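Local coordinates for CELL division control protein 6 (Pyrobaculum aerophilum, PDB 1FNN) that binds ADP and magnesium in an AAA+ ATPase module and probably takes part in regulating the initiation of DNA replication, at residues A243-I246 with L247-A251; Q221-A224 with D225-A229; G277-E280 with E281-I284; T375-A378 with V379-L383. One frame throughout, in Å; residues are numbered along the deposited sequence.

Contact 1 of 4, residues A243-I246 with L247-A251. With ADP (adenosine-5'-diphosphate), chain D.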
ATOM      1  N   ALA A 243       3.627   3.242   3.829  1.00 34.85           N
ATOM      2  CA  ALA A 243       5.046   3.466   3.989  1.00 34.97           C
ATOM      3  C   ALA A 243       5.441   4.846   3.486  1.00 36.47           C
ATOM      4  O   ALA A 243       6.184   5.573   4.152  1.00 32.61           O
ATOM      5  CB  ALA A 243       5.891   2.378   3.342  1.00 33.07           C
ATOM      6  N   ILE A 244       4.911   5.227   2.311  1.00 33.73           N
ATOM      7  CA  ILE A 244       5.268   6.581   1.791  1.00 32.23           C
ATOM      8  C   ILE A 244       4.686   7.674   2.659  1.00 30.35           C
ATOM      9  O   ILE A 244       5.267   8.723   2.933  1.00 33.06           O
ATOM     10  CB  ILE A 244       4.767   6.685   0.310  1.00 32.11           C
ATOM     11  CG1 ILE A 244       5.528   5.674  -0.556  1.00 32.80           C
ATOM     12  CG2 ILE A 244       4.950   8.138  -0.161  1.00 30.11           C
ATOM     13  CD1 ILE A 244       4.883   5.328  -1.909  1.00 33.84           C
ATOM     14  N   ASP A 245       3.480   7.492   3.184  1.00 30.17           N
ATOM     15  CA  ASP A 245       2.846   8.454   4.067  1.00 33.25           C
ATOM     16  C   ASP A 245       3.704   8.623   5.338  1.00 35.06           C
ATOM     17  O   ASP A 245       3.980   9.745   5.751  1.00 32.26           O
ATOM     18  CB  ASP A 245       1.453   7.910   4.375  1.00 38.60           C
ATOM     19  CG  ASP A 245       0.508   8.698   5.231  1.00 44.24           C
ATOM     20  OD1 ASP A 245       0.703   9.877   5.521  1.00 46.26           O
ATOM     21  OD2 ASP A 245      -0.531   8.186   5.692  1.00 51.30           O
ATOM     22  N   ILE A 246       4.255   7.503   5.864  1.00 33.10           N
ATOM     23  CA  ILE A 246       5.098   7.641   7.056  1.00 33.57           C
ATOM     24  C   ILE A 246       6.381   8.365   6.738  1.00 31.89           C
ATOM     25  O   ILE A 246       6.833   9.176   7.563  1.00 33.15           O
ATOM     26  CB  ILE A 246       5.373   6.235   7.700  1.00 31.93           C
ATOM     27  CG1 ILE A 246       4.064   5.752   8.355  1.00 32.31           C
ATOM     28  CG2 ILE A 246       6.539   6.375   8.676  1.00 32.30           C
ATOM     29  CD1 ILE A 246       4.122   4.223   8.657  1.00 37.94           C
ATOM     30  N   LEU A 247       7.050   8.065   5.618  1.00 34.11           N
ATOM     31  CA  LEU A 247       8.261   8.771   5.239  1.00 37.95           C
ATOM     32  C   LEU A 247       8.040  10.291   5.148  1.00 37.80           C
ATOM     33  O   LEU A 247       8.779  11.114   5.723  1.00 31.85           O
ATOM     34  CB  LEU A 247       8.818   8.257   3.904  1.00 38.05           C
ATOM     35  CG  LEU A 247      10.023   8.953   3.287  1.00 42.78           C
ATOM     36  CD1 LEU A 247      11.219   9.028   4.263  1.00 41.32           C
ATOM     37  CD2 LEU A 247      10.528   8.245   2.029  1.00 33.98           C
ATOM     38  N   TYR A 248       6.946  10.650   4.481  1.00 35.88           N
ATOM     39  CA  TYR A 248       6.673  12.091   4.266  1.00 36.18           C
ATOM     40  C   TYR A 248       6.346  12.799   5.575  1.00 36.33           C
ATOM     41  O   TYR A 248       6.849  13.880   5.909  1.00 33.79           O
ATOM     42  CB  TYR A 248       5.478  12.198   3.303  1.00 38.04           C
ATOM     43  CG  TYR A 248       5.052  13.619   2.975  1.00 37.60           C
ATOM     44  CD1 TYR A 248       5.978  14.530   2.485  1.00 37.42           C
ATOM     45  CD2 TYR A 248       3.740  14.030   3.156  1.00 37.21           C
ATOM     46  CE1 TYR A 248       5.619  15.834   2.176  1.00 36.75           C
ATOM     47  CE2 TYR A 248       3.367  15.336   2.849  1.00 39.64           C
ATOM     48  CZ  TYR A 248       4.314  16.218   2.363  1.00 39.66           C
ATOM     49  OH  TYR A 248       3.935  17.521   2.059  1.00 41.55           O
ATOM     50  N   ARG A 249       5.469  12.225   6.404  1.00 36.94           N
ATOM     51  CA  ARG A 249       5.199  12.729   7.739  1.00 35.35           C
ATOM     52  C   ARG A 249       6.455  12.829   8.616  1.00 35.09           C
ATOM     53  O   ARG A 249       6.589  13.842   9.322  1.00 39.45           O
ATOM     54  CB  ARG A 249       4.213  11.836   8.529  1.00 37.23           C
ATOM     55  CG  ARG A 249       2.772  12.099   8.104  1.00 38.12           C
ATOM     56  CD  ARG A 249       1.874  10.948   8.474  1.00 38.80           C
ATOM     57  NE  ARG A 249       0.499  10.955   8.027  1.00 37.63           N
ATOM     58  CZ  ARG A 249      -0.494  11.622   8.571  1.00 36.66           C
ATOM     59  NH1 ARG A 249      -1.696  11.526   8.048  1.00 38.03           N
ATOM     60  NH2 ARG A 249      -0.295  12.387   9.642  1.00 42.11           N
ATOM     61  N   SER A 250       7.422  11.956   8.430  1.00 34.76           N
ATOM     62  CA  SER A 250       8.630  11.965   9.244  1.00 39.85           C
ATOM     63  C   SER A 250       9.531  13.085   8.747  1.00 39.63           C
ATOM     64  O   SER A 250      10.246  13.683   9.546  1.00 37.28           O
ATOM     65  CB  SER A 250       9.383  10.629   9.204  1.00 38.70           C
ATOM     66  OG  SER A 250       8.511   9.578   9.692  1.00 40.92           O
ATOM     67  N   ALA A 251       9.685  13.194   7.427  1.00 35.99           N
ATOM     68  CA  ALA A 251      10.503  14.305   6.879  1.00 38.75           C
ATOM     69  C   ALA A 251       9.956  15.637   7.358  1.00 36.81           C
ATOM     70  O   ALA A 251      10.745  16.507   7.765  1.00 38.98           O
ATOM     71  CB  ALA A 251      10.527  14.279   5.346  1.00 34.83           C
TER
HETATM   72  PB  ADP D 398      -3.391   0.338  -4.828  1.00 37.26           P
HETATM   73  O1B ADP D 398      -4.404   0.710  -5.903  1.00 34.66           O
HETATM   74  O2B ADP D 398      -2.880  -0.983  -4.955  1.00 39.89           O
HETATM   75  O3B ADP D 398      -4.183   0.506  -3.614  1.00 37.48           O
HETATM   76  PA  ADP D 398      -1.453   2.354  -5.333  1.00 36.67           P
HETATM   77  O1A ADP D 398      -1.322   2.133  -6.784  1.00 37.96           O
HETATM   78  O2A ADP D 398      -2.224   3.567  -5.041  1.00 36.56           O
HETATM   79  O3A ADP D 398      -2.070   1.122  -4.656  1.00 37.58           O
HETATM   80  O5' ADP D 398       0.008   2.572  -4.625  1.00 36.16           O
HETATM   81  C5' ADP D 398      -0.025   3.131  -3.323  1.00 34.33           C
HETATM   82  C4' ADP D 398       1.113   4.171  -3.273  1.00 34.39           C
HETATM   83  O4' ADP D 398       2.332   3.495  -3.478  1.00 34.50           O
HETATM   84  C3' ADP D 398       1.051   5.234  -4.362  1.00 34.84           C
HETATM   85  O3' ADP D 398       1.626   6.424  -3.848  1.00 35.06           O
HETATM   86  C2' ADP D 398       1.853   4.562  -5.424  1.00 37.05           C
HETATM   87  O2' ADP D 398       2.399   5.489  -6.364  1.00 35.23           O
HETATM   88  C1' ADP D 398       2.994   3.960  -4.594  1.00 36.11           C
HETATM   89  N9  ADP D 398       3.455   2.809  -5.267  1.00 33.44           N
HETATM   90  C8  ADP D 398       2.866   1.572  -5.238  1.00 35.88           C
HETATM   91  N7  ADP D 398       3.597   0.609  -5.715  1.00 32.40           N
HETATM   92  C5  ADP D 398       4.758   1.268  -6.086  1.00 29.59           C
HETATM   93  C6  ADP D 398       5.940   0.811  -6.691  1.00 32.67           C
HETATM   94  N6  ADP D 398       6.091  -0.460  -7.030  1.00 35.34           N
HETATM   95  N1  ADP D 398       6.899   1.701  -6.958  1.00 34.91           N
HETATM   96  C2  ADP D 398       6.701   2.968  -6.647  1.00 31.05           C
HETATM   97  N3  ADP D 398       5.641   3.537  -6.077  1.00 35.76           N
HETATM   98  C4  ADP D 398       4.686   2.603  -5.821  1.00 31.49           C
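Asp245 and Arg249, one helical turn apart, form the ionic part of this contact. Their side chains run alongside each other in the same direction, and Arg249 NE gives its hydrogen to Asp245 OD1 at 2.7 Å in a salt bridge. The two flat groups are not coplanar: the carboxylate lies at the edge of the guanidinium, with the planes 53° apart, and OD1 is approached from above its own plane. Asp245 CG stands anti to its N (chi1 -178°), which swings the carboxylate along the helix to Arg249.

A second polar grip centres on Ile246 O. Both Ser250 N, at 3.0 Å, and Ser250 OG, at 2.7 Å, donate to this carbonyl, coming from opposite faces of its plane, so the hydroxyl is tied down within the buried part of the helix. Leu247 N to Ala243 O, Tyr248 N to Ile244 O and Arg249 N to Asp245 O continue the backbone ladder.

Ile244 CD1 makes van der Waals contact with ADP, 3.5 Å from O4' and 3.6 Å from C1'. Ile246 and Leu247 pack on helix 217-227. This is an i to i+4 arrangement on helix 240-256 of the AAA+ lid, whose Ile244 lines the ADP pocket.

Contact 2 of 4, residues Q221-A224 with D225-A229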
ATOM      1  N   GLN A 221      14.963   1.872   6.261  1.00 37.40           N
ATOM      2  CA  GLN A 221      14.800   0.473   6.685  1.00 41.42           C
ATOM      3  C   GLN A 221      13.849   0.325   7.883  1.00 37.14           C
ATOM      4  O   GLN A 221      13.005  -0.583   7.879  1.00 39.33           O
ATOM      5  CB  GLN A 221      16.128  -0.193   7.008  1.00 42.93           C
ATOM      6  CG  GLN A 221      17.037  -0.580   5.860  1.00 56.09           C
ATOM      7  CD  GLN A 221      18.460  -0.840   6.321  1.00 62.43           C
ATOM      8  OE1 GLN A 221      18.878  -0.441   7.419  1.00 67.54           O
ATOM      9  NE2 GLN A 221      19.251  -1.516   5.498  1.00 66.41           N
ATOM     10  N   MET A 222      13.886   1.291   8.778  1.00 39.20           N
ATOM     11  CA  MET A 222      12.968   1.339   9.945  1.00 39.65           C
ATOM     12  C   MET A 222      11.520   1.410   9.553  1.00 41.01           C
ATOM     13  O   MET A 222      10.604   0.691  10.032  1.00 35.81           O
ATOM     14  CB  MET A 222      13.432   2.507  10.802  1.00 37.60           C
ATOM     15  CG  MET A 222      12.595   2.833  12.036  1.00 38.01           C
ATOM     16  SD  MET A 222      13.167   4.326  12.877  1.00 35.49           S
ATOM     17  CE  MET A 222      11.908   4.536  14.123  1.00 36.46           C
ATOM     18  N   ILE A 223      11.243   2.325   8.571  1.00 36.81           N
ATOM     19  CA  ILE A 223       9.884   2.457   8.076  1.00 31.61           C
ATOM     20  C   ILE A 223       9.465   1.201   7.319  1.00 28.56           C
ATOM     21  O   ILE A 223       8.352   0.735   7.462  1.00 33.66           O
ATOM     22  CB  ILE A 223       9.760   3.674   7.083  1.00 37.63           C
ATOM     23  CG1 ILE A 223      10.147   4.937   7.820  1.00 35.47           C
ATOM     24  CG2 ILE A 223       8.344   3.674   6.516  1.00 33.74           C
ATOM     25  CD1 ILE A 223      10.147   6.246   7.007  1.00 36.98           C
ATOM     26  N   ALA A 224      10.381   0.614   6.530  1.00 34.86           N
ATOM     27  CA  ALA A 224      10.082  -0.615   5.802  1.00 35.93           C
ATOM     28  C   ALA A 224       9.850  -1.826   6.739  1.00 36.92           C
ATOM     29  O   ALA A 224       8.978  -2.651   6.498  1.00 36.47           O
ATOM     30  CB  ALA A 224      11.310  -0.936   4.939  1.00 39.40           C
ATOM     31  N   ASP A 225      10.518  -1.811   7.875  1.00 38.82           N
ATOM     32  CA  ASP A 225      10.354  -2.836   8.915  1.00 40.00           C
ATOM     33  C   ASP A 225       9.011  -2.694   9.584  1.00 39.04           C
ATOM     34  O   ASP A 225       8.421  -3.709   9.956  1.00 39.78           O
ATOM     35  CB  ASP A 225      11.478  -2.815   9.971  1.00 36.96           C
ATOM     36  CG  ASP A 225      12.710  -3.466   9.363  1.00 42.75           C
ATOM     37  OD1 ASP A 225      12.491  -4.177   8.362  1.00 47.26           O
ATOM     38  OD2 ASP A 225      13.832  -3.280   9.849  1.00 50.24           O
ATOM     39  N   ILE A 226       8.457  -1.484   9.653  1.00 39.18           N
ATOM     40  CA  ILE A 226       7.140  -1.291  10.232  1.00 38.84           C
ATOM     41  C   ILE A 226       6.060  -1.736   9.259  1.00 42.24           C
ATOM     42  O   ILE A 226       4.921  -1.934   9.687  1.00 43.85           O
ATOM     43  CB  ILE A 226       6.889   0.211  10.519  1.00 46.75           C
ATOM     44  CG1 ILE A 226       7.881   0.820  11.506  1.00 55.89           C
ATOM     45  CG2 ILE A 226       5.492   0.468  11.037  1.00 54.58           C
ATOM     46  CD1 ILE A 226       7.721   2.343  11.544  1.00 55.19           C
ATOM     47  N   THR A 227       6.268  -1.500   7.957  1.00 37.00           N
ATOM     48  CA  THR A 227       5.167  -1.674   7.013  1.00 37.65           C
ATOM     49  C   THR A 227       5.252  -2.877   6.107  1.00 37.38           C
ATOM     50  O   THR A 227       4.211  -3.257   5.569  1.00 43.17           O
ATOM     51  CB  THR A 227       5.125  -0.398   6.099  1.00 39.67           C
ATOM     52  OG1 THR A 227       6.425  -0.159   5.541  1.00 39.06           O
ATOM     53  CG2 THR A 227       4.811   0.831   6.929  1.00 38.85           C
ATOM     54  N   GLY A 228       6.428  -3.382   5.777  1.00 38.10           N
ATOM     55  CA  GLY A 228       6.574  -4.451   4.810  1.00 37.48           C
ATOM     56  C   GLY A 228       6.115  -5.813   5.341  1.00 46.63           C
ATOM     57  O   GLY A 228       5.898  -5.964   6.560  1.00 44.52           O
ATOM     58  N   ALA A 229       5.602  -6.642   4.429  1.00 44.22           N
ATOM     59  CA  ALA A 229       5.141  -7.972   4.818  1.00 51.14           C
ATOM     60  C   ALA A 229       6.323  -8.923   4.962  1.00 55.89           C
ATOM     61  O   ALA A 229       7.277  -8.934   4.169  1.00 52.88           O
ATOM     62  CB  ALA A 229       4.155  -8.527   3.805  1.00 50.90           C
TER
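The C-terminal turn of helix 217-227, in the AAA+ lid, carries a threonine, Thr227, that bonds back to Ile223 through both N and OG1. The carbonyl of Ile223 thus takes two bonds from one residue: Thr227 N reaches Ile223 O at 3.1 Å and Thr227 OG1 reaches the same oxygen at 2.9 Å. The hydroxyl comes in at a C=O...O angle of 131°, well bent and tilted out of the carbonyl plane. With chi1 at 52°, OG1 sits between the backbone N and the carbonyl carbon of its own residue, and from there it can face the preceding turn.

One step on, Gly228 N donates to Ala224 O at 2.7 Å with an N-H...O angle of 160°. Gly228 is also where the chain leaves helical geometry, so this bond is made just as the helix gives way to loop. Earlier in the turn, Asp225 N bonds to Gln221 O and Ile226 N to Met222 O.

In the lid's helical bundle, this turn lies against helix 240-256: Ile223 packs on Leu247, and Thr227 on Ala243. Ile226 turns to helix 264-274, touching Val267. Its CG1 lies 3.1 Å from Met222 O, so its first branch is pressed against the carbonyl oxygen one turn back.

Asp225 faces another way. Its carboxylate is held by residues of the C-terminal part of the chain, OD2 by a hydrogen bond from Tyr308 OH and OD1 by a salt bridge to Arg351 NH1, while its backbone stays in the helix.

Contact 3 of 4, residues G277-E280 with E281-I284; sequences GISE and EVLI
Ser279 and Val282 meet where the loop turns into helix 280-285, and the close-fitting part of the contact begins there. Ser279 OG accepts from Val282 N at 3.0 Å, with an N-H...O angle of 153°. A chi1 of 154° carries OG away from its own N and over the first turn, where it takes the straighter bond from this amide; the serine's own carbonyl receives only a weak one from the same N-H. That carbonyl also receives Leu283 N at 3.2 Å, so Ser279 serves the helix start with both its side chain and its backbone. Ile284 N follows with a bond to Glu280 O at 3.0 Å.

On the inner side, Ile278 CG2 touches Leu283 CD2 at 3.8 Å, the two side chains crossing at about a right angle. Leu283, the buried residue of the group, continues inward onto Leu376 and Leu383 of helix 373-387.

Only the outer ends of the side chains are looser. Glu281 CB stays 3.1 Å from Ser279 OG, but the exposed chain beyond leads away; Ile284 CG1 keeps 3.3 Å from Glu280 O, yet its CD1 comes only to 4.2 Å from Glu280 CG. The carboxylate of Glu280 is nevertheless fixed, by a salt bridge from its OE2 to Lys382 NZ.

The whole is a serine N-cap with a hydrophobic staple, Ile278 (N') against Leu283 (N4), at the start of helix 280-285, which packs with helix 373-387 in the C-terminal winged-helix region.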
ATOM      1  N   GLY A 277      -0.463   1.854  17.674  1.00 70.28           N
ATOM      2  CA  GLY A 277       0.846   1.812  18.347  1.00 65.68           C
ATOM      3  C   GLY A 277       0.944   0.505  19.131  1.00 62.38           C
ATOM      4  O   GLY A 277       0.447  -0.530  18.685  1.00 63.13           O
ATOM      5  N   ILE A 278       1.550   0.550  20.324  1.00 58.90           N
ATOM      6  CA  ILE A 278       1.693  -0.704  21.092  1.00 55.68           C
ATOM      7  C   ILE A 278       0.597  -0.787  22.146  1.00 53.93           C
ATOM      8  O   ILE A 278       0.380   0.138  22.914  1.00 49.93           O
ATOM      9  CB  ILE A 278       3.110  -0.841  21.668  1.00 48.98           C
ATOM     10  CG1 ILE A 278       4.113  -1.214  20.547  1.00 41.68           C
ATOM     11  CG2 ILE A 278       3.124  -1.907  22.762  1.00 52.07           C
ATOM     12  CD1 ILE A 278       5.541  -0.828  20.916  1.00 41.88           C
ATOM     13  N   SER A 279      -0.138  -1.889  22.176  1.00 56.81           N
ATOM     14  CA  SER A 279      -1.218  -2.050  23.156  1.00 58.67           C
ATOM     15  C   SER A 279      -0.713  -2.195  24.588  1.00 53.62           C
ATOM     16  O   SER A 279       0.092  -3.083  24.898  1.00 48.88           O
ATOM     17  CB  SER A 279      -2.038  -3.284  22.767  1.00 61.17           C
ATOM     18  OG  SER A 279      -2.659  -3.828  23.917  1.00 74.57           O
ATOM     19  N   GLU A 280      -1.357  -1.512  25.544  1.00 52.97           N
ATOM     20  CA  GLU A 280      -1.005  -1.710  26.952  1.00 50.28           C
ATOM     21  C   GLU A 280      -1.399  -3.127  27.379  1.00 49.02           C
ATOM     22  O   GLU A 280      -0.715  -3.760  28.182  1.00 44.58           O
ATOM     23  CB  GLU A 280      -1.636  -0.691  27.893  1.00 54.53           C
ATOM     24  CG  GLU A 280      -1.182  -0.897  29.337  1.00 57.43           C
ATOM     25  CD  GLU A 280      -1.298   0.345  30.196  1.00 65.96           C
ATOM     26  OE1 GLU A 280      -1.253   1.469  29.649  1.00 69.04           O
ATOM     27  OE2 GLU A 280      -1.434   0.197  31.425  1.00 64.41           O
ATOM     28  N   GLU A 281      -2.463  -3.656  26.789  1.00 46.60           N
ATOM     29  CA  GLU A 281      -2.948  -4.987  27.062  1.00 53.55           C
ATOM     30  C   GLU A 281      -1.890  -6.045  26.735  1.00 50.29           C
ATOM     31  O   GLU A 281      -1.732  -6.993  27.504  1.00 49.99           O
ATOM     32  CB  GLU A 281      -4.195  -5.286  26.230  1.00 66.82           C
ATOM     33  CG  GLU A 281      -5.400  -4.407  26.501  1.00 88.76           C
ATOM     34  CD  GLU A 281      -6.572  -4.742  25.585  1.00 95.83           C
ATOM     35  OE1 GLU A 281      -6.421  -5.673  24.759  1.00 99.51           O
ATOM     36  OE2 GLU A 281      -7.627  -4.078  25.696  1.00100.50           O
ATOM     37  N   VAL A 282      -1.210  -5.877  25.603  1.00 47.81           N
ATOM     38  CA  VAL A 282      -0.185  -6.854  25.227  1.00 48.54           C
ATOM     39  C   VAL A 282       1.049  -6.692  26.098  1.00 43.28           C
ATOM     40  O   VAL A 282       1.529  -7.728  26.594  1.00 50.10           O
ATOM     41  CB  VAL A 282       0.175  -6.850  23.735  1.00 55.85           C
ATOM     42  CG1 VAL A 282       1.328  -7.805  23.444  1.00 59.29           C
ATOM     43  CG2 VAL A 282      -1.052  -7.253  22.913  1.00 56.29           C
ATOM     44  N   LEU A 283       1.297  -5.493  26.626  1.00 37.64           N
ATOM     45  CA  LEU A 283       2.436  -5.347  27.516  1.00 37.44           C
ATOM     46  C   LEU A 283       2.199  -6.039  28.860  1.00 40.67           C
ATOM     47  O   LEU A 283       3.111  -6.686  29.398  1.00 43.20           O
ATOM     48  CB  LEU A 283       2.778  -3.872  27.744  1.00 36.31           C
ATOM     49  CG  LEU A 283       3.191  -3.131  26.426  1.00 39.74           C
ATOM     50  CD1 LEU A 283       3.604  -1.718  26.767  1.00 41.15           C
ATOM     51  CD2 LEU A 283       4.344  -3.854  25.753  1.00 37.87           C
ATOM     52  N   ILE A 284       0.995  -5.925  29.379  1.00 40.44           N
ATOM     53  CA  ILE A 284       0.685  -6.388  30.740  1.00 47.22           C
ATOM     54  C   ILE A 284       1.003  -7.871  30.916  1.00 43.51           C
ATOM     55  O   ILE A 284       1.621  -8.266  31.912  1.00 42.91           O
ATOM     56  CB  ILE A 284      -0.798  -6.087  31.071  1.00 50.70           C
ATOM     57  CG1 ILE A 284      -0.971  -4.606  31.410  1.00 52.19           C
ATOM     58  CG2 ILE A 284      -1.304  -6.952  32.221  1.00 56.48           C
ATOM     59  CD1 ILE A 284      -2.409  -4.175  31.589  1.00 55.62           C
TER

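Contact 4 of 4, residues T375-A378 with V379-L383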
ATOM      1  N   THR A 375       6.781   7.643  25.948  1.00 39.11           N
ATOM      2  CA  THR A 375       5.509   7.126  26.425  1.00 42.05           C
ATOM      3  C   THR A 375       5.559   5.600  26.615  1.00 43.65           C
ATOM      4  O   THR A 375       5.002   5.100  27.605  1.00 38.37           O
ATOM      5  CB  THR A 375       4.402   7.566  25.460  1.00 56.66           C
ATOM      6  OG1 THR A 375       4.096   8.950  25.789  1.00 65.33           O
ATOM      7  CG2 THR A 375       3.128   6.768  25.597  1.00 63.95           C
ATOM      8  N   LEU A 376       6.330   4.903  25.791  1.00 37.41           N
ATOM      9  CA  LEU A 376       6.455   3.455  25.951  1.00 41.50           C
ATOM     10  C   LEU A 376       7.175   3.171  27.281  1.00 36.63           C
ATOM     11  O   LEU A 376       6.880   2.233  27.996  1.00 38.91           O
ATOM     12  CB  LEU A 376       7.260   2.901  24.768  1.00 37.84           C
ATOM     13  CG  LEU A 376       7.531   1.396  24.817  1.00 36.03           C
ATOM     14  CD1 LEU A 376       6.222   0.657  25.122  1.00 36.11           C
ATOM     15  CD2 LEU A 376       8.149   0.855  23.545  1.00 39.40           C
ATOM     16  N   GLU A 377       8.307   3.831  27.436  1.00 35.73           N
ATOM     17  CA  GLU A 377       9.124   3.840  28.614  1.00 38.82           C
ATOM     18  C   GLU A 377       8.338   4.110  29.893  1.00 42.73           C
ATOM     19  O   GLU A 377       8.462   3.289  30.830  1.00 39.12           O
ATOM     20  CB  GLU A 377      10.297   4.842  28.555  1.00 34.14           C
ATOM     21  CG  GLU A 377      11.186   4.602  29.795  1.00 44.19           C
ATOM     22  CD  GLU A 377      12.364   5.530  29.872  1.00 50.03           C
ATOM     23  OE1 GLU A 377      13.431   5.158  30.395  1.00 60.01           O
ATOM     24  OE2 GLU A 377      12.275   6.681  29.413  1.00 52.73           O
ATOM     25  N   ALA A 378       7.422   5.054  29.911  1.00 40.51           N
ATOM     26  CA  ALA A 378       6.558   5.310  31.046  1.00 44.22           C
ATOM     27  C   ALA A 378       5.593   4.169  31.312  1.00 42.78           C
ATOM     28  O   ALA A 378       5.273   3.898  32.491  1.00 42.19           O
ATOM     29  CB  ALA A 378       5.775   6.638  30.876  1.00 43.02           C
ATOM     30  N   VAL A 379       4.954   3.615  30.288  1.00 36.63           N
ATOM     31  CA  VAL A 379       3.973   2.565  30.507  1.00 39.88           C
ATOM     32  C   VAL A 379       4.644   1.262  30.994  1.00 40.40           C
ATOM     33  O   VAL A 379       4.130   0.646  31.941  1.00 39.63           O
ATOM     34  CB  VAL A 379       3.142   2.224  29.263  1.00 43.46           C
ATOM     35  CG1 VAL A 379       2.220   1.054  29.533  1.00 46.73           C
ATOM     36  CG2 VAL A 379       2.321   3.439  28.819  1.00 54.58           C
ATOM     37  N   ILE A 380       5.805   0.969  30.431  1.00 37.21           N
ATOM     38  CA  ILE A 380       6.488  -0.277  30.804  1.00 40.47           C
ATOM     39  C   ILE A 380       7.024  -0.158  32.229  1.00 40.64           C
ATOM     40  O   ILE A 380       6.863  -1.078  33.049  1.00 36.88           O
ATOM     41  CB  ILE A 380       7.652  -0.649  29.876  1.00 36.78           C
ATOM     42  CG1 ILE A 380       7.226  -0.557  28.407  1.00 48.48           C
ATOM     43  CG2 ILE A 380       8.026  -2.136  30.145  1.00 42.26           C
ATOM     44  CD1 ILE A 380       8.400  -0.793  27.460  1.00 51.77           C
ATOM     45  N   THR A 381       7.602   0.988  32.542  1.00 38.74           N
ATOM     46  CA  THR A 381       8.083   1.271  33.903  1.00 41.02           C
ATOM     47  C   THR A 381       6.973   1.179  34.940  1.00 40.16           C
ATOM     48  O   THR A 381       7.135   0.571  36.026  1.00 41.47           O
ATOM     49  CB  THR A 381       8.731   2.661  33.907  1.00 40.16           C
ATOM     50  OG1 THR A 381       9.956   2.576  33.161  1.00 44.16           O
ATOM     51  CG2 THR A 381       9.124   3.181  35.278  1.00 41.73           C
ATOM     52  N   LYS A 382       5.814   1.751  34.624  1.00 39.80           N
ATOM     53  CA  LYS A 382       4.660   1.627  35.507  1.00 43.38           C
ATOM     54  C   LYS A 382       4.382   0.135  35.785  1.00 43.68           C
ATOM     55  O   LYS A 382       3.961  -0.208  36.899  1.00 36.85           O
ATOM     56  CB  LYS A 382       3.414   2.249  34.911  1.00 41.67           C
ATOM     57  CG  LYS A 382       2.229   2.503  35.794  1.00 43.01           C
ATOM     58  CD  LYS A 382       0.897   2.089  35.212  1.00 55.28           C
ATOM     59  CE  LYS A 382       0.673   2.357  33.744  1.00 47.90           C
ATOM     60  NZ  LYS A 382      -0.643   1.878  33.246  1.00 51.99           N
ATOM     61  N   LEU A 383       4.215  -0.667  34.722  1.00 38.25           N
ATOM     62  CA  LEU A 383       3.897  -2.072  34.858  1.00 38.51           C
ATOM     63  C   LEU A 383       4.956  -2.850  35.638  1.00 34.63           C
ATOM     64  O   LEU A 383       4.577  -3.719  36.413  1.00 36.76           O
ATOM     65  CB  LEU A 383       3.655  -2.741  33.501  1.00 37.20           C
ATOM     66  CG  LEU A 383       2.527  -2.073  32.680  1.00 43.19           C
ATOM     67  CD1 LEU A 383       2.530  -2.647  31.251  1.00 40.70           C
ATOM     68  CD2 LEU A 383       1.161  -2.265  33.306  1.00 41.67           C
TER
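Val379 opens the second half of this stretch of helix by bonding back to Thr375: its N reaches Thr375 O at 3.1 Å, and its CG2 methyl rests 3.4 Å from the same oxygen. The valine side chain also reaches out to Glu280 on helix 280-285.

Ile380 makes the apolar contact. Its CD1 meets Leu376 CD1 at 3.5 Å and lies equally near Leu376 CG, the two side chains slanting across each other along one face of the helix. In Leu376, CG lies opposite the backbone N (chi1 178°), and a chi2 of 49° turns CD1 to the isoleucine. Both residues are buried, and their shared face turns toward helix 288-304, where Leu376 packs on Val298 and Ile380 on Leu294. In this way helix 373-387 is laid onto the helices of the C-terminal winged-helix domain.

Thr381 comes next and grips Glu377 O twice, through OG1 at 2.9 Å and through N at 3.0 Å. The two donors reach that oxygen from opposite faces of the carbonyl plane, the hydroxyl adding a second bond to the regular helical one without competing for the same side of the oxygen. The side chains of Thr381 and Glu377 lie side by side, but the glutamate's charged end goes on to Lys302, with which OE2 forms a salt bridge.

Lys382 N bonds to Ala378 O at 3.1 Å, approaching from above the carbonyl plane. Its side chain bends at chi2 and chi3 (-40° for the latter) on its way to Glu280. Leu383 then turns its side chain to Lys291 of helix 288-304.

Overall arrangement
Along the chain the order is contact 2, contact 1, contact 3, contact 4, and they fall into two pairs. Contacts 2 and 1 sit on successive helices of the lid, 217-227 and 240-256, with centres 12 Å apart, and touch through Ile246 CD1 and Thr227 CG2 at 3.9 Å. Contacts 3 and 4 lie on helices 280-285 and 373-387, with centres 10 Å apart, and meet through Ile284 CG1 and Leu383 CD2 at 3.7 Å. The pairs do not touch: contacts 2 and 3 have nearest atoms about 9 Å apart. One pair therefore belongs to the nucleotide-binding AAA+ part, the other to the winged-helix region, where two helices far apart in sequence, 280-285 and the last helix 373-387, pack together.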